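Local coordinates for putative endonuclease/exonuclease/phosphatase family protein (Bacteroides vulgatus ATCC 8482, PDB 3G6S) that probably acts as a nuclease of the DNase I-like endonuclease/exonuclease/phosphatase family, perhaps cleaving phosphodiester bonds in nucleic acids, at residues C31-I34 with K35-L39; E160-G163 with E164-A167; D180-E183 with T184-N188. All coordinates share one frame; numbering follows the deposited sequence.

From the N terminus, the three contacts come one after another; none nests in or crosses another, and each is local, its two segments continuous, so none closes a long loop. Interaction 1 ends helix 27-36, the crossover between strands 2-10 and 41-45 of the seven-stranded sheet. Interaction 2 turns the chain from helix 144-161 into strand 167-172 of the six-stranded sheet. Interaction 3 spans helix 180-186, which lies against helix 144-161 and strand 224-228 of that second sheet. Interactions 2 and 3 are the closest pair, with centres about 19 Å apart, whereas interactions 1 and 3, about 31 Å between centres, sit on opposite sides of the chain's centre.

Interaction 1: residues C31-I34 with K35-L39; sequences CQFI and KDHEL
Phe33 and His37, one helical turn apart, lie in an offset stack, their ring centroids 4.1 Å apart and their planes inclined by 28°. His37 ND1 sits over one face of the phenyl ring, toward its rim, while Phe33 CZ lies over the centre of the imidazole; the closest ring atoms are the two CE1 carbons of Phe33 and His37, at 3.3 Å. Phe33 reaches this place because its CG is anti to the backbone N (chi1 -178°). At the edge of the imidazole, ND1 of His37 donates to Phe33 O at 3.2 Å, and the backbone N of His37 gives the same oxygen a straighter bond of 2.9 Å. One carbonyl thus fixes both the backbone and the ring rotation of His37. With an alanine at this position, Phe33 O is likely to lose one of its two donors and the phenyl face its stacking partner. On the solvent side, Gln32 NE2 bonds to Asp36 OD1 at 2.8 Å, with the oxygen in the amide plane but approached from above the carboxylate plane. Lys35 folds its chain back along the helix, bringing its CD to 3.0 Å from Cys31 O. The helix ends in a Schellman motif: Glu38 takes positive phi, Leu39 N donates to Ile34 O at 3.1 Å, and Glu38 N makes a weak bond to Lys35 O. Ile34 CG2 and Leu39 CB meet across the motif at 4.0 Å. Phe33 touches Pro240 and Leu248, and Ile34 packs on Leu59. As the chain leaves helix 27-36 for strand 41-45, His37 and Leu39 rest on Leu255 of strand 254-260, and Leu39 also touches Arg5 and Ala7 of strand 2-10.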
loop_
_atom_site.group_PDB
_atom_site.type_symbol
_atom_site.label_atom_id
_atom_site.label_comp_id
_atom_site.label_asym_id
_atom_site.label_seq_id
_atom_site.Cartn_x
_atom_site.Cartn_y
_atom_site.Cartn_z
ATOM N N CYS A 31 -10.749 -8.581 7.335
ATOM C CA CYS A 31 -11.841 -8.399 6.374
ATOM C C CYS A 31 -12.907 -7.476 6.964
ATOM O O CYS A 31 -13.402 -6.564 6.293
ATOM C CB CYS A 31 -12.521 -9.732 6.034
ATOM S SG CYS A 31 -11.489 -10.939 5.181
ATOM N N GLN A 32 -13.264 -7.726 8.222
ATOM C CA GLN A 32 -14.284 -6.938 8.887
ATOM C C GLN A 32 -13.905 -5.468 8.933
ATOM O O GLN A 32 -14.723 -4.599 8.645
ATOM C CB GLN A 32 -14.534 -7.472 10.303
ATOM C CG GLN A 32 -15.914 -7.110 10.846
ATOM C CD GLN A 32 -17.036 -7.543 9.898
ATOM O OE1 GLN A 32 -17.189 -8.734 9.594
ATOM N NE2 GLN A 32 -17.821 -6.575 9.422
ATOM N N PHE A 33 -12.659 -5.189 9.292
ATOM C CA PHE A 33 -12.178 -3.809 9.370
ATOM C C PHE A 33 -12.416 -3.098 8.029
ATOM O O PHE A 33 -12.964 -1.993 7.983
ATOM C CB PHE A 33 -10.685 -3.808 9.706
ATOM C CG PHE A 33 -10.102 -2.443 9.858
ATOM C CD1 PHE A 33 -10.150 -1.787 11.078
ATOM C CD2 PHE A 33 -9.498 -1.811 8.778
ATOM C CE1 PHE A 33 -9.600 -0.517 11.222
ATOM C CE2 PHE A 33 -8.944 -0.540 8.910
ATOM C CZ PHE A 33 -8.996 0.108 10.135
ATOM N N ILE A 34 -12.010 -3.754 6.944
ATOM C CA ILE A 34 -12.169 -3.219 5.596
ATOM C C ILE A 34 -13.624 -2.884 5.273
ATOM O O ILE A 34 -13.923 -1.758 4.868
ATOM C CB ILE A 34 -11.622 -4.215 4.551
ATOM C CG1 ILE A 34 -10.123 -4.437 4.798
ATOM C CG2 ILE A 34 -11.862 -3.693 3.137
ATOM C CD1 ILE A 34 -9.487 -5.482 3.890
ATOM N N LYS A 35 -14.531 -3.844 5.445
ATOM C CA LYS A 35 -15.944 -3.577 5.162
ATOM C C LYS A 35 -16.529 -2.534 6.118
ATOM O O LYS A 35 -17.301 -1.682 5.698
ATOM C CB LYS A 35 -16.777 -4.868 5.238
ATOM C CG LYS A 35 -16.528 -5.855 4.101
ATOM C CD LYS A 35 -15.824 -7.126 4.584
ATOM C CE LYS A 35 -16.800 -8.136 5.175
ATOM N NZ LYS A 35 -17.807 -8.584 4.166
ATOM N N ASP A 36 -16.161 -2.605 7.398
ATOM C CA ASP A 36 -16.658 -1.660 8.402
ATOM C C ASP A 36 -16.299 -0.211 8.054
ATOM O O ASP A 36 -17.163 0.675 8.067
ATOM C CB ASP A 36 -16.076 -1.964 9.787
ATOM C CG ASP A 36 -16.776 -3.121 10.490
ATOM O OD1 ASP A 36 -17.627 -3.814 9.865
ATOM O OD2 ASP A 36 -16.462 -3.340 11.684
ATOM N N HIS A 37 -15.020 0.038 7.770
ATOM C CA HIS A 37 -14.578 1.382 7.440
ATOM C C HIS A 37 -14.871 1.740 5.996
ATOM O O HIS A 37 -14.508 2.819 5.533
ATOM C CB HIS A 37 -13.090 1.534 7.734
ATOM C CG HIS A 37 -12.775 1.601 9.196
ATOM N ND1 HIS A 37 -12.850 0.503 10.022
ATOM C CD2 HIS A 37 -12.432 2.647 9.985
ATOM C CE1 HIS A 37 -12.568 0.867 11.261
ATOM N NE2 HIS A 37 -12.311 2.162 11.266
ATOM N N GLU A 38 -15.548 0.829 5.300
ATOM C CA GLU A 38 -15.924 1.021 3.902
ATOM C C GLU A 38 -14.796 1.500 3.014
ATOM O O GLU A 38 -14.923 2.498 2.307
ATOM C CB GLU A 38 -17.084 1.997 3.806
ATOM C CG GLU A 38 -18.353 1.455 4.394
ATOM C CD GLU A 38 -19.511 2.386 4.188
ATOM O OE1 GLU A 38 -19.468 3.515 4.732
ATOM O OE2 GLU A 38 -20.459 1.988 3.473
ATOM N N LEU A 39 -13.689 0.779 3.056
ATOM C CA LEU A 39 -12.539 1.112 2.241
ATOM C C LEU A 39 -12.893 0.958 0.754
ATOM O O LEU A 39 -13.473 -0.042 0.358
ATOM C CB LEU A 39 -11.376 0.196 2.632
ATOM C CG LEU A 39 -10.448 0.742 3.723
ATOM C CD1 LEU A 39 -11.234 1.497 4.786
ATOM C CD2 LEU A 39 -9.663 -0.405 4.331
#

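Interaction 2: residues E160-G163 with E164-A167; sequences EIVG and ERPA
Val162 and Arg165 form the tight side of this turn. Val162 O accepts two bonds from one residue, 3.1 Å from Arg165 N and 2.9 Å from Arg165 NE, and the two donors come from opposite faces of the carbonyl plane. The arginine chain bends at chi3 (-74°), curling its guanidinium back over the turn, where Val162 CG2 lies over one face of the group and comes within 3.4 Å of Arg165 CB. The other methyl, Val162 CG1, faces the chain as it leaves the turn, 3.4 Å from Arg165 O and 4.3 Å from Ala167 CB. The backbone from Val162 to Arg165 is a type II' beta turn, which takes the chain off the end of helix 144-161 and into strand 167-172. Gly163 holds its second position with positive phi, and there a side chain would run into Glu164 N. Met133 of strand 131-138 touches both Ile161 and Val162, and Pro166 is hydrogen-bonded, backbone to backbone, to Met133. The looser side is watery. Glu164 is exposed, its chain extended beyond CG, one water bridges Gly163 O and Arg165 O, and a second donates to Ile161 O at 2.9 Å while meeting Arg165 NH2 only weakly, in the plane of the guanidinium at its edge.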
loop_
_atom_site.group_PDB
_atom_site.type_symbol
_atom_site.label_atom_id
_atom_site.label_comp_id
_atom_site.label_asym_id
_atom_site.label_seq_id
_atom_site.Cartn_x
_atom_site.Cartn_y
_atom_site.Cartn_z
ATOM N N GLU A 160 4.426 7.727 -17.073
ATOM C CA GLU A 160 4.301 6.931 -18.282
ATOM C C GLU A 160 2.862 6.493 -18.516
ATOM O O GLU A 160 2.323 6.664 -19.609
ATOM C CB GLU A 160 5.196 5.696 -18.182
ATOM C CG GLU A 160 5.139 4.758 -19.386
ATOM C CD GLU A 160 5.865 3.443 -19.135
ATOM O OE1 GLU A 160 7.023 3.483 -18.649
ATOM O OE2 GLU A 160 5.282 2.369 -19.435
ATOM N N ILE A 161 2.242 5.939 -17.479
ATOM C CA ILE A 161 0.877 5.437 -17.574
ATOM C C ILE A 161 -0.244 6.458 -17.507
ATOM O O ILE A 161 -1.120 6.475 -18.368
ATOM C CB ILE A 161 0.595 4.387 -16.476
ATOM C CG1 ILE A 161 1.303 3.072 -16.804
ATOM C CG2 ILE A 161 -0.906 4.136 -16.359
ATOM C CD1 ILE A 161 2.807 3.120 -16.664
ATOM N N VAL A 162 -0.238 7.303 -16.486
ATOM C CA VAL A 162 -1.321 8.268 -16.341
ATOM C C VAL A 162 -0.897 9.725 -16.530
ATOM O O VAL A 162 -1.722 10.633 -16.439
ATOM C CB VAL A 162 -2.026 8.089 -14.957
ATOM C CG1 VAL A 162 -1.314 8.913 -13.873
ATOM C CG2 VAL A 162 -3.479 8.474 -15.067
ATOM N N GLY A 163 0.385 9.947 -16.790
ATOM C CA GLY A 163 0.859 11.303 -17.004
ATOM C C GLY A 163 0.688 12.217 -15.809
ATOM O O GLY A 163 1.218 11.943 -14.734
ATOM N N GLU A 164 -0.055 13.303 -15.995
ATOM C CA GLU A 164 -0.294 14.267 -14.922
ATOM C C GLU A 164 -1.662 14.130 -14.256
ATOM O O GLU A 164 -2.098 15.016 -13.520
ATOM C CB GLU A 164 -0.124 15.686 -15.458
ATOM C CG GLU A 164 -0.807 15.917 -16.790
ATOM C CD GLU A 164 -0.713 17.360 -17.247
ATOM O OE1 GLU A 164 0.406 17.927 -17.199
ATOM O OE2 GLU A 164 -1.755 17.922 -17.663
ATOM N N ARG A 165 -2.335 13.017 -14.528
ATOM C CA ARG A 165 -3.643 12.745 -13.945
ATOM C C ARG A 165 -3.438 12.204 -12.523
ATOM O O ARG A 165 -2.371 11.665 -12.199
ATOM C CB ARG A 165 -4.398 11.740 -14.819
ATOM C CG ARG A 165 -4.914 12.345 -16.127
ATOM C CD ARG A 165 -5.464 11.294 -17.085
ATOM N NE ARG A 165 -4.385 10.525 -17.693
ATOM C CZ ARG A 165 -4.557 9.520 -18.546
ATOM N NH1 ARG A 165 -5.785 9.137 -18.905
ATOM N NH2 ARG A 165 -3.488 8.904 -19.047
ATOM N N PRO A 166 -4.455 12.346 -11.655
ATOM C CA PRO A 166 -4.396 11.887 -10.264
ATOM C C PRO A 166 -3.825 10.479 -10.097
ATOM O O PRO A 166 -4.191 9.543 -10.819
ATOM C CB PRO A 166 -5.851 11.984 -9.806
ATOM C CG PRO A 166 -6.374 13.105 -10.608
ATOM C CD PRO A 166 -5.810 12.821 -11.978
ATOM N N ALA A 167 -2.926 10.349 -9.127
ATOM C CA ALA A 167 -2.268 9.087 -8.818
ATOM C C ALA A 167 -1.995 9.004 -7.326
ATOM O O ALA A 167 -1.673 10.000 -6.679
ATOM C CB ALA A 167 -0.964 8.982 -9.586
HETATM O O HOH W 1 -2.668 6.179 -20.802
HETATM O O HOH W 2 0.377 13.001 -12.065
#

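Interaction 3: residues D180-E183 with T184-N188; sequences DAYE and TITTN
Thr186 leans back over Tyr182 one turn earlier in helix 180-186. Its CB lies 3.0 Å from Tyr182 O, and from there the two branches part. The hydroxyl, OG1, stands beside the backbone N (chi1 -72°) and donates to Tyr182 O at 2.8 Å; that hydroxyl oxygen, OG1, also sits over one face of the tyrosine ring, toward its rim, 3.4 Å from Tyr182 CE1. The methyl, CG2, makes a looser approach to that ring carbon, at 4.2 Å. Thr187 repeats the theme on Glu183: its OG1 and its backbone N reach Glu183 O at 2.6 and 2.8 Å from opposite faces of the carbonyl plane, so the last turn is held by side chain as well as backbone. Thr184 OG1 likewise donates to Ala181 O, 3.1 Å away. Such threonine hydroxyls, bonded to carbonyls three or four residues back, are a common helix arrangement. Tyr182 OH is hydrogen-bonded to Asp194 OD2, and its ring meets that of Phe225. Thr184 and Ile185 pack on Ala151 of helix 144-161, while Ile185 and Thr186 touch Phe227 of strand 224-228.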
loop_
_atom_site.group_PDB
_atom_site.type_symbol
_atom_site.label_atom_id
_atom_site.label_comp_id
_atom_site.label_asym_id
_atom_site.label_seq_id
_atom_site.Cartn_x
_atom_site.Cartn_y
_atom_site.Cartn_z
ATOM N N ASP A 180 16.250 8.936 3.287
ATOM C CA ASP A 180 16.510 9.638 2.045
ATOM C C ASP A 180 15.477 9.224 1.006
ATOM O O ASP A 180 15.055 10.032 0.187
ATOM C CB ASP A 180 17.926 9.339 1.533
ATOM C CG ASP A 180 17.939 8.321 0.415
ATOM O OD1 ASP A 180 17.824 7.103 0.701
ATOM O OD2 ASP A 180 18.052 8.738 -0.764
ATOM N N ALA A 181 15.065 7.963 1.033
ATOM C CA ALA A 181 14.071 7.502 0.072
ATOM C C ALA A 181 12.818 8.360 0.223
ATOM O O ALA A 181 12.177 8.723 -0.759
ATOM C CB ALA A 181 13.736 6.025 0.299
ATOM N N TYR A 182 12.466 8.688 1.457
ATOM C CA TYR A 182 11.296 9.514 1.678
ATOM C C TYR A 182 11.522 10.873 1.048
ATOM O O TYR A 182 10.593 11.495 0.529
ATOM C CB TYR A 182 11.033 9.682 3.169
ATOM C CG TYR A 182 9.914 10.643 3.482
ATOM C CD1 TYR A 182 10.140 12.026 3.519
ATOM C CD2 TYR A 182 8.641 10.175 3.790
ATOM C CE1 TYR A 182 9.127 12.910 3.868
ATOM C CE2 TYR A 182 7.623 11.053 4.136
ATOM C CZ TYR A 182 7.871 12.409 4.180
ATOM O OH TYR A 182 6.863 13.251 4.582
ATOM N N GLU A 183 12.764 11.334 1.094
ATOM C CA GLU A 183 13.101 12.633 0.544
ATOM C C GLU A 183 13.145 12.630 -0.987
ATOM O O GLU A 183 12.830 13.639 -1.613
ATOM C CB GLU A 183 14.438 13.093 1.123
ATOM C CG GLU A 183 14.714 14.568 0.950
ATOM C CD GLU A 183 15.999 14.816 0.190
ATOM O OE1 GLU A 183 16.403 15.992 0.056
ATOM O OE2 GLU A 183 16.606 13.827 -0.276
ATOM N N THR A 184 13.512 11.503 -1.594
ATOM C CA THR A 184 13.576 11.443 -3.053
ATOM C C THR A 184 12.188 11.517 -3.706
ATOM O O THR A 184 12.050 12.070 -4.794
ATOM C CB THR A 184 14.301 10.169 -3.575
ATOM O OG1 THR A 184 13.377 9.078 -3.648
ATOM C CG2 THR A 184 15.455 9.792 -2.661
ATOM N N ILE A 185 11.160 10.964 -3.064
ATOM C CA ILE A 185 9.821 11.037 -3.652
ATOM C C ILE A 185 9.069 12.269 -3.184
ATOM O O ILE A 185 8.043 12.633 -3.753
ATOM C CB ILE A 185 8.957 9.807 -3.328
ATOM C CG1 ILE A 185 9.235 9.323 -1.916
ATOM C CG2 ILE A 185 9.196 8.727 -4.352
ATOM C CD1 ILE A 185 8.584 7.995 -1.606
ATOM N N THR A 186 9.590 12.906 -2.144
ATOM C CA THR A 186 8.985 14.098 -1.577
ATOM C C THR A 186 9.583 15.365 -2.191
ATOM O O THR A 186 8.899 16.382 -2.306
ATOM C CB THR A 186 9.191 14.109 -0.042
ATOM O OG1 THR A 186 8.360 13.107 0.548
ATOM C CG2 THR A 186 8.843 15.457 0.565
ATOM N N THR A 187 10.847 15.304 -2.604
ATOM C CA THR A 187 11.505 16.479 -3.167
ATOM C C THR A 187 11.935 16.315 -4.619
ATOM O O THR A 187 12.971 16.837 -5.047
ATOM C CB THR A 187 12.738 16.865 -2.323
ATOM O OG1 THR A 187 13.784 15.897 -2.510
ATOM C CG2 THR A 187 12.352 16.931 -0.851
ATOM N N ASN A 188 11.125 15.595 -5.378
ATOM C CA ASN A 188 11.400 15.356 -6.784
ATOM C C ASN A 188 10.634 16.352 -7.653
ATOM O O ASN A 188 9.593 16.874 -7.250
ATOM C CB ASN A 188 11.002 13.926 -7.138
ATOM C CG ASN A 188 11.344 13.556 -8.561
ATOM O OD1 ASN A 188 10.607 13.867 -9.495
ATOM N ND2 ASN A 188 12.479 12.888 -8.736
#